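Nicotinate-nucleotide pyrophosphorylase (Pyrococcus furiosus, PDB 2I14) probably catalyses the ATP-dependent formation of nicotinate ribonucleotide from nicotinate and 5-phosphoribosyl diphosphate, a step of NAD biosynthesis. Local coordinates at residues D16-A20 and K70-G74; T23-L29 and G105-A110; L62-V68 and M114-S119. Residues are numbered along the deposited sequence.

Interaction 1 (D16-A20 and K70-G74); sequences DEIKA and KLLEG
Lys19 lays its long aliphatic chain over the final residues of helix 65-72 and ends among backbone carbonyls. It projects from segment 16-20, the end of the short helix 15-20, where Ala20 N bonds back to Asp16 O at 2.6 Å. Its CA-to-CB bond points sideways, with chi1 near -148° between wells and the following angles m, t and m; these turns bring the ammonium group to the other segment. NZ lies 3.0 Å from Lys70 O, 3.2 Å from Leu71 O and 3.2 Å from Glu73 O, three weak hydrogen bonds. A lysine suits this place, among carbonyls of the weakly bonded last turn and the loop after it, because one flexible cation with several N-H groups can serve them together. Glu73 OE1 adds a favourable charge 4.3 Å from Lys19 NZ, beyond salt-bridge range, and makes a long salt bridge of 3.7 Å to Lys70 NZ. The backbones come closest at Lys19 and Leu71, with CA atoms 5.5 Å apart. Beside the lysine, Leu71 (chi1 t, chi2 p) brings CD1 to 3.5 Å from Ile18 O and, in an apolar contact, to 3.9 Å from Ile18 CG2. After Glu73 (-61/130), Gly74 turns with positive phi (73/43), which glycine tolerates best. Arg9 of the second subunit packs on both lysines. A lysine amine reaching carbonyls of 70-73, with Leu71 against Ile18, links helix 15-20 to helix 65-72 at the subunit interface of a quinolinate phosphoribosyltransferase-type fold.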
loop_
_atom_site.group_PDB
_atom_site.type_symbol
_atom_site.label_atom_id
_atom_site.label_comp_id
_atom_site.label_asym_id
_atom_site.label_seq_id
_atom_site.Cartn_x
_atom_site.Cartn_y
_atom_site.Cartn_z
ATOM N N ASP A 16 -37.206 -34.624 -10.117
ATOM C CA ASP A 16 -38.502 -34.547 -9.443
ATOM C C ASP A 16 -38.471 -33.817 -8.098
ATOM O O ASP A 16 -39.306 -32.939 -7.828
ATOM C CB ASP A 16 -39.079 -35.946 -9.221
ATOM C CG ASP A 16 -40.110 -36.319 -10.267
ATOM O OD1 ASP A 16 -39.718 -36.510 -11.438
ATOM O OD2 ASP A 16 -41.311 -36.413 -9.919
ATOM N N GLU A 17 -37.514 -34.196 -7.254
ATOM C CA GLU A 17 -37.381 -33.595 -5.935
ATOM C C GLU A 17 -37.231 -32.079 -6.050
ATOM O O GLU A 17 -37.715 -31.329 -5.198
ATOM C CB GLU A 17 -36.168 -34.174 -5.222
ATOM C CG GLU A 17 -35.918 -35.620 -5.534
ATOM C CD GLU A 17 -34.915 -36.234 -4.583
ATOM O OE1 GLU A 17 -35.229 -36.328 -3.376
ATOM O OE2 GLU A 17 -33.814 -36.617 -5.032
ATOM N N ILE A 18 -36.557 -31.637 -7.107
ATOM C CA ILE A 18 -36.351 -30.216 -7.325
ATOM C C ILE A 18 -37.650 -29.581 -7.775
ATOM O O ILE A 18 -38.062 -28.555 -7.241
ATOM C CB ILE A 18 -35.269 -29.957 -8.390
ATOM C CG1 ILE A 18 -33.916 -30.460 -7.884
ATOM C CG2 ILE A 18 -35.193 -28.476 -8.703
ATOM C CD1 ILE A 18 -32.806 -30.306 -8.873
ATOM N N LYS A 19 -38.301 -30.194 -8.752
ATOM C CA LYS A 19 -39.558 -29.655 -9.261
ATOM C C LYS A 19 -40.562 -29.676 -8.122
ATOM O O LYS A 19 -41.480 -28.859 -8.064
ATOM C CB LYS A 19 -40.072 -30.502 -10.427
ATOM C CG LYS A 19 -40.852 -29.734 -11.486
ATOM C CD LYS A 19 -41.981 -28.910 -10.873
ATOM C CE LYS A 19 -43.019 -28.501 -11.914
ATOM N NZ LYS A 19 -42.396 -27.908 -13.134
ATOM N N ALA A 20 -40.365 -30.619 -7.207
ATOM C CA ALA A 20 -41.241 -30.762 -6.051
ATOM C C ALA A 20 -41.083 -29.583 -5.091
ATOM O O ALA A 20 -42.059 -28.930 -4.725
ATOM C CB ALA A 20 -40.927 -32.059 -5.330
ATOM N N LYS A 70 -39.223 -23.953 -16.488
ATOM C CA LYS A 70 -39.491 -25.380 -16.373
ATOM C C LYS A 70 -39.696 -25.809 -14.923
ATOM O O LYS A 70 -40.016 -26.963 -14.659
ATOM C CB LYS A 70 -38.337 -26.196 -16.980
ATOM C CG LYS A 70 -38.169 -26.059 -18.500
ATOM C CD LYS A 70 -38.660 -27.294 -19.271
ATOM C CE LYS A 70 -40.180 -27.511 -19.141
ATOM N NZ LYS A 70 -40.699 -28.743 -19.854
ATOM N N LEU A 71 -39.512 -24.890 -13.985
ATOM C CA LEU A 71 -39.685 -25.214 -12.567
ATOM C C LEU A 71 -41.018 -24.694 -12.028
ATOM O O LEU A 71 -41.726 -25.393 -11.292
ATOM C CB LEU A 71 -38.547 -24.611 -11.735
ATOM C CG LEU A 71 -38.684 -24.769 -10.214
ATOM C CD1 LEU A 71 -38.183 -26.147 -9.773
ATOM C CD2 LEU A 71 -37.904 -23.672 -9.522
ATOM N N LEU A 72 -41.344 -23.453 -12.375
ATOM C CA LEU A 72 -42.587 -22.844 -11.934
ATOM C C LEU A 72 -43.724 -23.287 -12.845
ATOM O O LEU A 72 -44.873 -22.850 -12.693
ATOM C CB LEU A 72 -42.457 -21.320 -11.947
ATOM C CG LEU A 72 -41.876 -20.642 -10.698
ATOM C CD1 LEU A 72 -41.217 -21.671 -9.777
ATOM C CD2 LEU A 72 -40.898 -19.560 -11.143
ATOM N N GLU A 73 -43.387 -24.163 -13.789
ATOM C CA GLU A 73 -44.355 -24.695 -14.742
ATOM C C GLU A 73 -45.462 -25.446 -14.007
ATOM O O GLU A 73 -45.184 -26.300 -13.159
ATOM C CB GLU A 73 -43.655 -25.640 -15.725
ATOM C CG GLU A 73 -44.562 -26.181 -16.828
ATOM C CD GLU A 73 -43.841 -27.124 -17.791
ATOM O OE1 GLU A 73 -43.287 -28.157 -17.327
ATOM O OE2 GLU A 73 -43.838 -26.827 -19.013
ATOM N N GLY A 74 -46.710 -25.123 -14.331
ATOM C CA GLY A 74 -47.825 -25.788 -13.691
ATOM C C GLY A 74 -47.995 -25.319 -12.266
ATOM O O GLY A 74 -48.221 -26.114 -11.347
#

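Interaction 2 (T23-L29 and G105-A110); sequences TTDVYFL and GIYETA. With PCP (1-alpha-pyrophosphoryl-2-alpha,3-alpha-dihydroxy-4-beta-cyclopentane-methanol-5-phosphate), chain L.
The contact borders a substrate-analogue pocket shared between subunits, as in type II phosphoribosyltransferases: Tyr27 OH donates a 2.7 Å hydrogen bond to O2B of the PCP diphosphate, while Gly276 and Gly296 of the second subunit hold the same ligand by their amides. The CA-to-CB bond of Tyr27 points away from 105-110, while its hydroxyl end, in the p rotamer, reaches PCP. Segment 23-29 is extended at Thr24 (-93/176) before turning into helix 26-37; segment 105-110 leads into helix 108-131 with Tyr107 at the N-cap position. CA atoms pair as Thr24 with Thr109, 4.9 Å, and Phe28 with Ile106, 5.6 Å. Thr109 (chi1 m) is the hub, because one small hydroxyl can both accept and donate: Asp25 N bonds to Thr109 OG1 at 3.2 Å, and Thr109 OG1 gives a weak 3.0 Å bond to Asp25 OD2. That carboxylate also bonds Ser166 and Arg143 of the second subunit. Phe28 (chi1 m) points toward 105-110, with Gly105 O over one ring face, 3.8 Å from Phe28 CG, and Thr109 OG1 at the ring edge, 3.7 Å from Phe28 CD1. Helix 26-37 thus rests on the start of helix 108-131, where Tyr107 and Ala110 touch helix 65-72.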
loop_
_atom_site.group_PDB
_atom_site.type_symbol
_atom_site.label_atom_id
_atom_site.label_comp_id
_atom_site.label_asym_id
_atom_site.label_seq_id
_atom_site.Cartn_x
_atom_site.Cartn_y
_atom_site.Cartn_z
ATOM N N THR A 23 -35.942 -29.369 -2.034
ATOM C CA THR A 23 -34.614 -28.795 -1.829
ATOM C C THR A 23 -34.623 -27.382 -1.272
ATOM O O THR A 23 -33.634 -26.666 -1.401
ATOM C CB THR A 23 -33.816 -28.756 -3.151
ATOM O OG1 THR A 23 -34.607 -28.109 -4.160
ATOM C CG2 THR A 23 -33.446 -30.156 -3.606
ATOM N N THR A 24 -35.717 -26.964 -0.653
ATOM C CA THR A 24 -35.741 -25.607 -0.135
ATOM C C THR A 24 -35.316 -25.509 1.314
ATOM O O THR A 24 -35.035 -26.516 1.969
ATOM C CB THR A 24 -37.136 -24.955 -0.284
ATOM O OG1 THR A 24 -38.021 -25.456 0.719
ATOM C CG2 THR A 24 -37.713 -25.270 -1.639
ATOM N N ASP A 25 -35.253 -24.270 1.794
ATOM C CA ASP A 25 -34.885 -23.975 3.177
ATOM C C ASP A 25 -36.167 -24.176 4.001
ATOM O O ASP A 25 -37.205 -23.577 3.691
ATOM C CB ASP A 25 -34.400 -22.516 3.303
ATOM C CG ASP A 25 -33.313 -22.146 2.283
ATOM O OD1 ASP A 25 -32.311 -22.881 2.157
ATOM O OD2 ASP A 25 -33.453 -21.102 1.613
ATOM N N VAL A 26 -36.100 -25.010 5.039
ATOM C CA VAL A 26 -37.280 -25.284 5.858
ATOM C C VAL A 26 -38.110 -24.076 6.204
ATOM O O VAL A 26 -39.328 -24.115 6.068
ATOM C CB VAL A 26 -36.945 -25.963 7.196
ATOM C CG1 VAL A 26 -36.477 -27.377 6.952
ATOM C CG2 VAL A 26 -35.906 -25.139 7.959
ATOM N N TYR A 27 -37.466 -23.001 6.645
ATOM C CA TYR A 27 -38.227 -21.827 7.033
ATOM C C TYR A 27 -39.175 -21.288 5.952
ATOM O O TYR A 27 -39.956 -20.359 6.196
ATOM C CB TYR A 27 -37.299 -20.728 7.560
ATOM C CG TYR A 27 -36.607 -19.893 6.520
ATOM C CD1 TYR A 27 -36.381 -18.533 6.748
ATOM C CD2 TYR A 27 -36.145 -20.448 5.327
ATOM C CE1 TYR A 27 -35.711 -17.742 5.816
ATOM C CE2 TYR A 27 -35.470 -19.662 4.383
ATOM C CZ TYR A 27 -35.259 -18.311 4.643
ATOM O OH TYR A 27 -34.574 -17.528 3.756
ATOM N N PHE A 28 -39.127 -21.880 4.763
ATOM C CA PHE A 28 -40.027 -21.469 3.689
ATOM C C PHE A 28 -41.278 -22.355 3.775
ATOM O O PHE A 28 -42.401 -21.910 3.489
ATOM C CB PHE A 28 -39.332 -21.609 2.326
ATOM C CG PHE A 28 -38.530 -20.393 1.927
ATOM C CD1 PHE A 28 -37.380 -20.523 1.145
ATOM C CD2 PHE A 28 -38.925 -19.120 2.331
ATOM C CE1 PHE A 28 -36.633 -19.400 0.774
ATOM C CE2 PHE A 28 -38.188 -17.991 1.967
ATOM C CZ PHE A 28 -37.039 -18.131 1.188
ATOM N N LEU A 29 -41.067 -23.608 4.183
ATOM C CA LEU A 29 -42.150 -24.571 4.354
ATOM C C LEU A 29 -43.005 -24.054 5.492
ATOM O O LEU A 29 -44.230 -23.959 5.377
ATOM C CB LEU A 29 -41.597 -25.943 4.732
ATOM C CG LEU A 29 -41.366 -26.909 3.577
ATOM C CD1 LEU A 29 -40.735 -28.201 4.085
ATOM C CD2 LEU A 29 -42.702 -27.189 2.914
ATOM N N GLY A 105 -43.614 -19.398 -3.086
ATOM C CA GLY A 105 -42.580 -19.096 -2.105
ATOM C C GLY A 105 -41.640 -20.231 -1.736
ATOM O O GLY A 105 -40.520 -20.004 -1.281
ATOM N N ILE A 106 -42.091 -21.459 -1.938
ATOM C CA ILE A 106 -41.293 -22.623 -1.613
ATOM C C ILE A 106 -40.360 -22.951 -2.769
ATOM O O ILE A 106 -39.790 -24.040 -2.820
ATOM C CB ILE A 106 -42.187 -23.845 -1.353
ATOM C CG1 ILE A 106 -43.418 -23.441 -0.536
ATOM C CG2 ILE A 106 -41.409 -24.900 -0.601
ATOM C CD1 ILE A 106 -44.463 -22.645 -1.325
ATOM N N TYR A 107 -40.202 -22.014 -3.703
ATOM C CA TYR A 107 -39.338 -22.250 -4.856
ATOM C C TYR A 107 -38.183 -21.271 -4.986
ATOM O O TYR A 107 -37.529 -21.206 -6.027
ATOM C CB TYR A 107 -40.157 -22.261 -6.151
ATOM C CG TYR A 107 -40.976 -23.516 -6.305
ATOM C CD1 TYR A 107 -42.319 -23.551 -5.933
ATOM C CD2 TYR A 107 -40.386 -24.696 -6.759
ATOM C CE1 TYR A 107 -43.055 -24.733 -6.002
ATOM C CE2 TYR A 107 -41.108 -25.888 -6.832
ATOM C CZ TYR A 107 -42.443 -25.900 -6.450
ATOM O OH TYR A 107 -43.160 -27.081 -6.507
ATOM N N GLU A 108 -37.924 -20.513 -3.929
ATOM C CA GLU A 108 -36.831 -19.561 -3.963
ATOM C C GLU A 108 -35.509 -20.301 -4.020
ATOM O O GLU A 108 -34.721 -20.130 -4.946
ATOM C CB GLU A 108 -36.850 -18.677 -2.725
ATOM C CG GLU A 108 -38.042 -17.762 -2.664
ATOM C CD GLU A 108 -37.814 -16.571 -1.745
ATOM O OE1 GLU A 108 -36.675 -16.047 -1.748
ATOM O OE2 GLU A 108 -38.774 -16.150 -1.042
ATOM N N THR A 109 -35.280 -21.139 -3.023
ATOM C CA THR A 109 -34.044 -21.895 -2.935
ATOM C C THR A 109 -33.609 -22.522 -4.266
ATOM O O THR A 109 -32.407 -22.644 -4.568
ATOM C CB THR A 109 -34.191 -22.984 -1.889
ATOM O OG1 THR A 109 -34.776 -22.415 -0.713
ATOM C CG2 THR A 109 -32.833 -23.588 -1.550
ATOM N N ALA A 110 -34.586 -22.910 -5.067
ATOM C CA ALA A 110 -34.280 -23.533 -6.332
ATOM C C ALA A 110 -34.099 -22.522 -7.449
ATOM O O ALA A 110 -33.080 -22.525 -8.126
ATOM C CB ALA A 110 -35.377 -24.528 -6.694
HETATM C C1 PCP L . -29.937 -14.453 3.401
HETATM C C2 PCP L . -29.909 -15.931 2.947
HETATM C C3 PCP L . -29.440 -16.714 4.201
HETATM C C4 PCP L . -28.441 -15.767 4.905
HETATM C C5 PCP L . -29.021 -14.426 4.582
HETATM C CP PCP L . -26.948 -15.923 4.467
HETATM O O1 PCP L . -31.303 -14.065 3.952
HETATM O O2 PCP L . -31.204 -16.369 2.523
HETATM O O3 PCP L . -30.509 -17.012 5.115
HETATM O OP PCP L . -26.678 -15.678 3.046
HETATM P P PCP L . -25.337 -14.926 2.514
HETATM O O1P PCP L . -24.843 -15.705 1.355
HETATM O O2P PCP L . -24.362 -14.928 3.645
HETATM O O3P PCP L . -25.771 -13.557 2.120
HETATM P PA PCP L . -31.695 -12.617 4.473
HETATM O O1A PCP L . -31.353 -11.648 3.357
HETATM O O2A PCP L . -30.856 -12.366 5.704
HETATM O O3A PCP L . -33.230 -12.747 4.749
HETATM P PB PCP L . -34.445 -13.472 4.113
HETATM O O1B PCP L . -35.737 -13.033 4.709
HETATM O O2B PCP L . -34.371 -14.909 4.310
HETATM O O3B PCP L . -34.531 -13.234 2.644
#

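Interaction 3 (L62-V68 and M114-S119); sequences LVGVEEV and MLSQAS
Both segments lie in the quinolinate phosphoribosyltransferase N-terminal family region; here helix 108-131 receives the start of helix 65-72, with Gly64 at the N-cap position and Val68 N bonded to Gly64 O at 3.1 Å. CA atoms come nearest at Gly64 and Leu115, 4.7 Å, and at Val63 and Ser119, 4.6 Å. Met114 (m, t, m) leads the second segment: its flexible thioether follows the helix surface, SD 3.5 Å from Glu67 CB and CE 3.8 Å from Val68 CG2. The carboxylate of Glu67 turns elsewhere, to the Tyr11 amide of the second subunit. Met114 O also leaves no space beside Gly64: a CB there would lie 2.7 Å from that oxygen, and the backbone angles (113/-3) by themselves call for glycine. Leu115 (chi1 m, chi2 t) follows, its branched end filling the angle between the backbones, with CD2 3.7 Å from Gly64 C and 3.8 Å from Val68 CG2. Its CA makes a CA-H...O contact of 3.4 Å to Val63 O, consistent with the close approach of the backbones. Ala118 is small enough for Val63 (chi1 t) to press CG1 to 3.4 Å from its CB. Ser119 (chi1 m) supplies the polar fastening where the first segment is still extended: Val63 N donates to Ser119 OG at 3.0 Å, with an N-H...O angle of 147°.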
loop_
_atom_site.group_PDB
_atom_site.type_symbol
_atom_site.label_atom_id
_atom_site.label_comp_id
_atom_site.label_asym_id
_atom_site.label_seq_id
_atom_site.Cartn_x
_atom_site.Cartn_y
_atom_site.Cartn_z
ATOM N N LEU A 62 -27.251 -12.539 -17.891
ATOM C CA LEU A 62 -28.386 -13.293 -17.367
ATOM C C LEU A 62 -28.445 -14.713 -17.907
ATOM O O LEU A 62 -28.390 -14.915 -19.121
ATOM C CB LEU A 62 -29.691 -12.605 -17.725
ATOM C CG LEU A 62 -30.802 -12.621 -16.668
ATOM C CD1 LEU A 62 -32.150 -12.589 -17.391
ATOM C CD2 LEU A 62 -30.708 -13.862 -15.771
ATOM N N VAL A 63 -28.570 -15.694 -17.012
ATOM C CA VAL A 63 -28.649 -17.095 -17.423
ATOM C C VAL A 63 -29.505 -17.964 -16.507
ATOM O O VAL A 63 -29.428 -17.854 -15.285
ATOM C CB VAL A 63 -27.269 -17.733 -17.485
ATOM C CG1 VAL A 63 -27.392 -19.171 -17.984
ATOM C CG2 VAL A 63 -26.365 -16.917 -18.391
ATOM N N GLY A 64 -30.311 -18.839 -17.101
ATOM C CA GLY A 64 -31.154 -19.715 -16.305
ATOM C C GLY A 64 -32.648 -19.464 -16.412
ATOM O O GLY A 64 -33.448 -20.187 -15.816
ATOM N N VAL A 65 -33.039 -18.437 -17.157
ATOM C CA VAL A 65 -34.453 -18.132 -17.329
ATOM C C VAL A 65 -35.218 -19.395 -17.768
ATOM O O VAL A 65 -36.373 -19.591 -17.407
ATOM C CB VAL A 65 -34.653 -17.029 -18.396
ATOM C CG1 VAL A 65 -36.017 -16.369 -18.218
ATOM C CG2 VAL A 65 -33.526 -16.020 -18.308
ATOM N N GLU A 66 -34.564 -20.249 -18.546
ATOM C CA GLU A 66 -35.185 -21.480 -19.023
ATOM C C GLU A 66 -35.564 -22.390 -17.859
ATOM O O GLU A 66 -36.743 -22.547 -17.546
ATOM C CB GLU A 66 -34.230 -22.223 -19.957
ATOM C CG GLU A 66 -34.911 -23.098 -21.003
ATOM C CD GLU A 66 -33.926 -23.628 -22.042
ATOM O OE1 GLU A 66 -33.485 -24.797 -21.902
ATOM O OE2 GLU A 66 -33.587 -22.865 -22.987
ATOM N N GLU A 67 -34.563 -22.988 -17.219
ATOM C CA GLU A 67 -34.820 -23.870 -16.095
ATOM C C GLU A 67 -35.841 -23.298 -15.118
ATOM O O GLU A 67 -36.633 -24.039 -14.553
ATOM C CB GLU A 67 -33.537 -24.175 -15.330
ATOM C CG GLU A 67 -32.483 -24.927 -16.112
ATOM C CD GLU A 67 -31.440 -25.555 -15.198
ATOM O OE1 GLU A 67 -30.956 -24.864 -14.280
ATOM O OE2 GLU A 67 -31.096 -26.737 -15.392
ATOM N N VAL A 68 -35.836 -21.989 -14.907
ATOM C CA VAL A 68 -36.796 -21.419 -13.971
ATOM C C VAL A 68 -38.224 -21.570 -14.472
ATOM O O VAL A 68 -39.147 -21.811 -13.691
ATOM C CB VAL A 68 -36.491 -19.930 -13.678
ATOM C CG1 VAL A 68 -37.713 -19.239 -13.076
ATOM C CG2 VAL A 68 -35.320 -19.839 -12.697
ATOM N N MET A 114 -30.694 -21.408 -9.591
ATOM C CA MET A 114 -30.665 -21.621 -11.022
ATOM C C MET A 114 -30.183 -20.379 -11.762
ATOM O O MET A 114 -29.399 -20.477 -12.714
ATOM C CB MET A 114 -32.050 -22.046 -11.523
ATOM C CG MET A 114 -32.496 -23.411 -10.973
ATOM S SD MET A 114 -33.926 -24.197 -11.809
ATOM C CE MET A 114 -35.266 -23.273 -11.186
ATOM N N LEU A 115 -30.632 -19.209 -11.333
ATOM C CA LEU A 115 -30.206 -17.980 -11.996
ATOM C C LEU A 115 -28.789 -17.593 -11.554
ATOM O O LEU A 115 -27.926 -17.290 -12.371
ATOM C CB LEU A 115 -31.201 -16.841 -11.684
ATOM C CG LEU A 115 -32.699 -17.067 -12.036
ATOM C CD1 LEU A 115 -33.599 -15.997 -11.415
ATOM C CD2 LEU A 115 -32.877 -17.080 -13.534
ATOM N N SER A 116 -28.554 -17.658 -10.251
ATOM C CA SER A 116 -27.287 -17.276 -9.641
ATOM C C SER A 116 -25.977 -17.867 -10.144
ATOM O O SER A 116 -25.080 -17.135 -10.569
ATOM C CB SER A 116 -27.370 -17.503 -8.143
ATOM O OG SER A 116 -28.437 -16.752 -7.620
ATOM N N GLN A 117 -25.839 -19.181 -10.094
ATOM C CA GLN A 117 -24.583 -19.773 -10.504
ATOM C C GLN A 117 -24.360 -19.725 -12.021
ATOM O O GLN A 117 -23.231 -19.563 -12.492
ATOM C CB GLN A 117 -24.514 -21.206 -9.977
ATOM C CG GLN A 117 -23.118 -21.808 -9.962
ATOM C CD GLN A 117 -23.092 -23.246 -9.417
ATOM O OE1 GLN A 117 -22.024 -23.860 -9.324
ATOM N NE2 GLN A 117 -24.268 -23.783 -9.050
ATOM N N ALA A 118 -25.442 -19.875 -12.778
ATOM C CA ALA A 118 -25.365 -19.831 -14.233
ATOM C C ALA A 118 -24.919 -18.434 -14.626
ATOM O O ALA A 118 -23.907 -18.256 -15.329
ATOM C CB ALA A 118 -26.716 -20.132 -14.840
ATOM N N SER A 119 -25.675 -17.440 -14.165
ATOM C CA SER A 119 -25.348 -16.049 -14.442
ATOM C C SER A 119 -23.907 -15.766 -14.059
ATOM O O SER A 119 -23.195 -15.040 -14.765
ATOM C CB SER A 119 -26.285 -15.132 -13.669
ATOM O OG SER A 119 -27.565 -15.115 -14.285
#

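Helix 65-72 and helix 108-131 tie the three contacts together. Interactions 1 and 2, with centres 12 Å apart, meet at Tyr107: its OH lies 2.8 Å from Ala20 O and 2.9 Å from Lys19 O, two carbonyls within reach of its single proton, and its ring packs on Leu71 and Leu72. Interactions 1 and 3, 14 Å apart, share helix 65-72 and touch where Leu71 CD2 lies 3.1 Å from Met114 CE. Interactions 2 and 3, 17 Å apart, use the start of helix 108-131 and the turns after it, without other contact. All three reach the second subunit. Interaction 2 is the one that meets PCP, through Tyr27, and its Phe28 side chain is about 12 Å from a bound zinc ion.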